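Local coordinates for major extracellular endoglucanase (Xanthomonas campestris pv. campestris, PDB 4TUF), which hydrolyses internal beta-1,4-glucosidic linkages in cellulose, lichenin and cereal beta-D-glucans, the work of this family 5 glycosidase's catalytic domain, at residues R230-V242 / H272-G284. Numbering follows the deposited sequence.
Sequences RLLLAPHVYGPDV and HALLLGEFGGKYG. With 2HP (dihydrogenphosphate ion), chain F; 2HP (dihydrogenphosphate ion), chain I.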
loop_
_atom_site.group_PDB
_atom_site.type_symbol
_atom_site.label_atom_id
_atom_site.label_comp_id
_atom_site.label_asym_id
_atom_site.label_seq_id
_atom_site.Cartn_x
_atom_site.Cartn_y
_atom_site.Cartn_z
ATOM N N ARG A 230 1.216 -14.382 -9.958
ATOM C CA ARG A 230 1.934 -13.204 -9.472
ATOM C C ARG A 230 0.996 -12.064 -9.106
ATOM O O ARG A 230 1.382 -11.155 -8.372
ATOM C CB ARG A 230 2.934 -12.700 -10.515
ATOM C CG ARG A 230 4.069 -13.650 -10.813
ATOM C CD ARG A 230 4.883 -13.946 -9.585
ATOM N NE ARG A 230 6.043 -14.762 -9.922
ATOM C CZ ARG A 230 6.024 -16.086 -9.981
ATOM N NH1 ARG A 230 7.118 -16.751 -10.306
ATOM N NH2 ARG A 230 4.906 -16.744 -9.718
ATOM N N LEU A 231 -0.226 -12.099 -9.630
ATOM C CA LEU A 231 -1.145 -10.973 -9.479
ATOM C C LEU A 231 -1.753 -10.887 -8.088
ATOM O O LEU A 231 -2.430 -11.803 -7.627
ATOM C CB LEU A 231 -2.262 -11.049 -10.511
ATOM C CG LEU A 231 -3.344 -9.982 -10.350
ATOM C CD1 LEU A 231 -2.771 -8.574 -10.501
ATOM C CD2 LEU A 231 -4.457 -10.226 -11.346
ATOM N N LEU A 232 -1.506 -9.762 -7.432
ATOM C CA LEU A 232 -2.040 -9.500 -6.106
ATOM C C LEU A 232 -2.880 -8.231 -6.181
ATOM O O LEU A 232 -2.369 -7.172 -6.542
ATOM C CB LEU A 232 -0.898 -9.362 -5.093
ATOM C CG LEU A 232 -1.180 -8.996 -3.635
ATOM C CD1 LEU A 232 -1.959 -10.090 -2.909
ATOM C CD2 LEU A 232 0.134 -8.705 -2.918
ATOM N N LEU A 233 -4.172 -8.338 -5.887
ATOM C CA LEU A 233 -5.046 -7.171 -5.939
ATOM C C LEU A 233 -5.001 -6.441 -4.600
ATOM O O LEU A 233 -5.118 -7.063 -3.535
ATOM C CB LEU A 233 -6.477 -7.575 -6.280
ATOM C CG LEU A 233 -6.762 -8.246 -7.626
ATOM C CD1 LEU A 233 -8.222 -8.645 -7.677
ATOM C CD2 LEU A 233 -6.426 -7.326 -8.790
ATOM N N ALA A 234 -4.826 -5.125 -4.649
ATOM C CA ALA A 234 -4.584 -4.362 -3.428
ATOM C C ALA A 234 -5.307 -3.018 -3.396
ATOM O O ALA A 234 -4.668 -1.972 -3.360
ATOM C CB ALA A 234 -3.083 -4.150 -3.244
ATOM N N PRO A 235 -6.645 -3.037 -3.383
ATOM C CA PRO A 235 -7.359 -1.761 -3.364
ATOM C C PRO A 235 -7.207 -1.046 -2.025
ATOM O O PRO A 235 -6.712 -1.628 -1.058
ATOM C CB PRO A 235 -8.810 -2.174 -3.596
ATOM C CG PRO A 235 -8.893 -3.532 -3.008
ATOM C CD PRO A 235 -7.567 -4.183 -3.291
ATOM N N HIS A 236 -7.632 0.209 -1.982
ATOM C CA HIS A 236 -7.645 0.969 -0.747
ATOM C C HIS A 236 -9.084 1.222 -0.322
ATOM O O HIS A 236 -9.992 1.254 -1.154
ATOM C CB HIS A 236 -6.908 2.299 -0.919
ATOM C CG HIS A 236 -5.460 2.154 -1.268
ATOM N ND1 HIS A 236 -4.591 3.224 -1.285
ATOM C CD2 HIS A 236 -4.727 1.067 -1.611
ATOM C CE1 HIS A 236 -3.386 2.803 -1.629
ATOM N NE2 HIS A 236 -3.441 1.498 -1.832
ATOM N N VAL A 237 -9.291 1.411 0.973
ATOM C CA VAL A 237 -10.588 1.832 1.474
ATOM C C VAL A 237 -10.393 2.626 2.763
ATOM O O VAL A 237 -9.542 2.286 3.581
ATOM C CB VAL A 237 -11.521 0.623 1.709
ATOM C CG1 VAL A 237 -10.824 -0.436 2.534
ATOM C CG2 VAL A 237 -12.820 1.055 2.369
ATOM N N TYR A 238 -11.161 3.698 2.927
ATOM C CA TYR A 238 -11.083 4.514 4.133
ATOM C C TYR A 238 -12.472 4.788 4.709
ATOM O O TYR A 238 -13.488 4.409 4.115
ATOM C CB TYR A 238 -10.374 5.831 3.845
ATOM C CG TYR A 238 -9.071 5.669 3.108
ATOM C CD1 TYR A 238 -7.880 5.484 3.796
ATOM C CD2 TYR A 238 -9.031 5.699 1.719
ATOM C CE1 TYR A 238 -6.688 5.327 3.121
ATOM C CE2 TYR A 238 -7.844 5.549 1.037
ATOM C CZ TYR A 238 -6.676 5.365 1.745
ATOM O OH TYR A 238 -5.487 5.214 1.075
ATOM N N GLY A 239 -12.506 5.443 5.867
ATOM C CA GLY A 239 -13.747 5.710 6.567
ATOM C C GLY A 239 -14.085 7.185 6.684
ATOM O O GLY A 239 -13.523 8.022 5.973
ATOM N N PRO A 240 -15.004 7.512 7.602
ATOM C CA PRO A 240 -15.633 8.832 7.739
ATOM C C PRO A 240 -14.657 10.004 7.847
ATOM O O PRO A 240 -15.004 11.098 7.402
ATOM C CB PRO A 240 -16.442 8.696 9.031
ATOM C CG PRO A 240 -16.728 7.241 9.140
ATOM C CD PRO A 240 -15.503 6.559 8.610
ATOM N N ASP A 241 -13.473 9.791 8.415
ATOM C CA ASP A 241 -12.563 10.910 8.656
ATOM C C ASP A 241 -11.603 11.171 7.502
ATOM O O ASP A 241 -10.762 12.063 7.586
ATOM C CB ASP A 241 -11.768 10.690 9.945
ATOM C CG ASP A 241 -11.154 9.312 10.026
ATOM O OD1 ASP A 241 -11.156 8.586 9.006
ATOM O OD2 ASP A 241 -10.663 8.959 11.121
ATOM N N VAL A 242 -11.723 10.392 6.430
ATOM C CA VAL A 242 -11.018 10.705 5.193
ATOM C C VAL A 242 -11.964 11.457 4.274
ATOM O O VAL A 242 -11.619 12.497 3.714
ATOM C CB VAL A 242 -10.493 9.443 4.492
ATOM C CG1 VAL A 242 -10.122 9.746 3.027
ATOM C CG2 VAL A 242 -9.305 8.880 5.262
ATOM N N HIS A 272 -9.542 -14.164 -6.728
ATOM C CA HIS A 272 -8.234 -13.517 -6.796
ATOM C C HIS A 272 -7.609 -13.367 -5.419
ATOM O O HIS A 272 -8.312 -13.152 -4.435
ATOM C CB HIS A 272 -8.338 -12.137 -7.442
ATOM C CG HIS A 272 -8.715 -12.161 -8.888
ATOM N ND1 HIS A 272 -10.024 -12.242 -9.315
ATOM C CD2 HIS A 272 -7.956 -12.100 -10.007
ATOM C CE1 HIS A 272 -10.053 -12.236 -10.635
ATOM N NE2 HIS A 272 -8.813 -12.152 -11.080
ATOM N N ALA A 273 -6.286 -13.475 -5.350
ATOM C CA ALA A 273 -5.570 -13.102 -4.137
ATOM C C ALA A 273 -5.828 -11.628 -3.893
ATOM O O ALA A 273 -5.608 -10.806 -4.784
ATOM C CB ALA A 273 -4.080 -13.378 -4.265
ATOM N N LEU A 274 -6.315 -11.297 -2.701
ATOM C CA LEU A 274 -6.695 -9.923 -2.402
ATOM C C LEU A 274 -6.397 -9.531 -0.963
ATOM O O LEU A 274 -6.556 -10.321 -0.033
ATOM C CB LEU A 274 -8.181 -9.716 -2.707
ATOM C CG LEU A 274 -8.757 -8.296 -2.710
ATOM C CD1 LEU A 274 -9.911 -8.207 -3.695
ATOM C CD2 LEU A 274 -9.222 -7.877 -1.319
ATOM N N LEU A 275 -5.945 -8.296 -0.802
ATOM C CA LEU A 275 -5.764 -7.681 0.502
ATOM C C LEU A 275 -5.904 -6.171 0.333
ATOM O O LEU A 275 -5.929 -5.674 -0.790
ATOM C CB LEU A 275 -4.403 -8.053 1.103
ATOM C CG LEU A 275 -3.118 -7.916 0.270
ATOM C CD1 LEU A 275 -2.736 -6.471 -0.005
ATOM C CD2 LEU A 275 -1.969 -8.629 0.966
ATOM N N LEU A 276 -5.983 -5.438 1.435
ATOM C CA LEU A 276 -6.018 -3.983 1.349
ATOM C C LEU A 276 -4.615 -3.368 1.442
ATOM O O LEU A 276 -3.887 -3.601 2.402
ATOM C CB LEU A 276 -6.912 -3.417 2.443
ATOM C CG LEU A 276 -8.360 -3.873 2.366
ATOM C CD1 LEU A 276 -9.140 -3.383 3.577
ATOM C CD2 LEU A 276 -8.978 -3.379 1.077
ATOM N N GLY A 277 -4.244 -2.579 0.440
ATOM C CA GLY A 277 -2.975 -1.875 0.460
ATOM C C GLY A 277 -2.954 -0.762 1.490
ATOM O O GLY A 277 -1.929 -0.499 2.116
ATOM N N GLU A 278 -4.091 -0.096 1.658
ATOM C CA GLU A 278 -4.249 0.927 2.687
ATOM C C GLU A 278 -5.658 0.894 3.262
ATOM O O GLU A 278 -6.644 0.904 2.523
ATOM C CB GLU A 278 -3.967 2.327 2.128
ATOM C CG GLU A 278 -2.522 2.599 1.751
ATOM C CD GLU A 278 -2.330 3.999 1.209
ATOM O OE1 GLU A 278 -3.230 4.834 1.426
ATOM O OE2 GLU A 278 -1.290 4.269 0.566
ATOM N N PHE A 279 -5.743 0.849 4.584
ATOM C CA PHE A 279 -6.999 1.075 5.282
ATOM C C PHE A 279 -6.686 1.602 6.681
ATOM O O PHE A 279 -5.624 1.307 7.243
ATOM C CB PHE A 279 -7.835 -0.203 5.347
ATOM C CG PHE A 279 -7.266 -1.259 6.249
ATOM C CD1 PHE A 279 -6.246 -2.089 5.811
ATOM C CD2 PHE A 279 -7.760 -1.430 7.533
ATOM C CE1 PHE A 279 -5.724 -3.063 6.641
ATOM C CE2 PHE A 279 -7.243 -2.404 8.367
ATOM C CZ PHE A 279 -6.226 -3.221 7.924
ATOM N N GLY A 280 -7.589 2.399 7.241
ATOM C CA GLY A 280 -7.313 3.020 8.522
ATOM C C GLY A 280 -8.073 4.302 8.766
ATOM O O GLY A 280 -8.913 4.711 7.957
ATOM N N GLY A 281 -7.772 4.939 9.892
ATOM C CA GLY A 281 -8.516 6.098 10.350
ATOM C C GLY A 281 -8.273 6.362 11.823
ATOM O O GLY A 281 -7.573 5.602 12.489
ATOM N N LYS A 282 -8.872 7.426 12.343
ATOM C CA LYS A 282 -8.508 7.915 13.661
ATOM C C LYS A 282 -8.989 7.015 14.797
ATOM O O LYS A 282 -8.471 7.104 15.913
ATOM C CB LYS A 282 -9.021 9.344 13.842
ATOM C CG LYS A 282 -8.282 10.341 12.960
ATOM C CD LYS A 282 -8.523 11.785 13.371
ATOM C CE LYS A 282 -7.549 12.720 12.668
ATOM N NZ LYS A 282 -7.882 14.151 12.897
ATOM N N TYR A 283 -9.930 6.135 14.524
ATOM C CA TYR A 283 -10.381 5.181 15.521
ATOM C C TYR A 283 -10.834 5.791 16.831
ATOM O O TYR A 283 -10.465 5.373 17.896
ATOM C CB TYR A 283 -9.341 4.131 15.776
ATOM C CG TYR A 283 -9.921 2.830 16.209
ATOM C CD1 TYR A 283 -10.746 2.121 15.393
ATOM C CD2 TYR A 283 -9.639 2.316 17.434
ATOM C CE1 TYR A 283 -11.266 0.921 15.783
ATOM C CE2 TYR A 283 -10.161 1.120 17.831
ATOM C CZ TYR A 283 -10.972 0.432 16.998
ATOM O OH TYR A 283 -11.470 -0.753 17.402
ATOM N N GLY A 284 -11.646 6.812 16.719
ATOM C CA GLY A 284 -12.323 7.405 17.843
ATOM C C GLY A 284 -11.644 8.636 18.361
ATOM O O GLY A 284 -12.266 9.456 19.007
HETATM P P 2HP F . 6.127 -20.389 -9.762
HETATM O O1 2HP F . 6.210 -21.880 -9.987
HETATM O O2 2HP F . 4.700 -20.019 -9.432
HETATM O O3 2HP F . 7.027 -19.992 -8.614
HETATM O O4 2HP F . 6.566 -19.667 -11.015
HETATM P P 2HP I . -13.785 -12.653 -11.884
HETATM O O1 2HP I . -13.628 -14.124 -12.199
HETATM O O2 2HP I . -13.266 -12.390 -10.491
HETATM O O3 2HP I . -12.997 -11.835 -12.880
HETATM O O4 2HP I . -15.241 -12.256 -11.962
#
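Glu278 lies across the ring of His236 where two neighbouring parallel strands of the TIM barrel, joined by a beta-alpha-beta crossover through helix 257-266, reach the active site. Glu278 CB is 3.7 Å from the centroid of the His236 ring and 14° off the normal, which defines a CH-pi contact over the face. With CG of Glu278 anti to the carbonyl carbon, the chain, extended beyond it, brings the carboxylate alongside the CE1 end of the imidazole, their planes 29° apart. OE1 meets Tyr238 OH at the edge of the phenol, the ring and carboxylate planes steeply inclined to each other, while OE2 forms a salt bridge with Arg58. Glu278 is assigned as the nucleophile by similarity. His236 ND1 and Tyr238 OH are both hydrogen-bonded to the carboxylate of Glu157, the probable proton donor, so these two side chains connect the putative catalytic pair.

Toward the N-terminal ends of the strands, a ladder of backbone bonds holds them together: Leu233 N donates to Ala273 O, Leu275 N to Leu233 O, and Gly277 N to Pro235 O, the last at 3.0 Å. Leu232 and Leu275 cross at about a right angle, and Leu232 CD1 lies 4.0 Å from Leu275 CG. Toward helix 257-266, Val237 CG1 packs against Leu276 CD1 at 3.6 Å, with Trp261 and Phe265 of that helix alongside Val237 and Leu276 respectively. Beyond the strands, Asp241 ties the two loops together: its OD2 accepts the backbone N-H of Lys282 through the syn lone pair, at 2.7 Å from Lys282 N and an N-H...O angle of 168°.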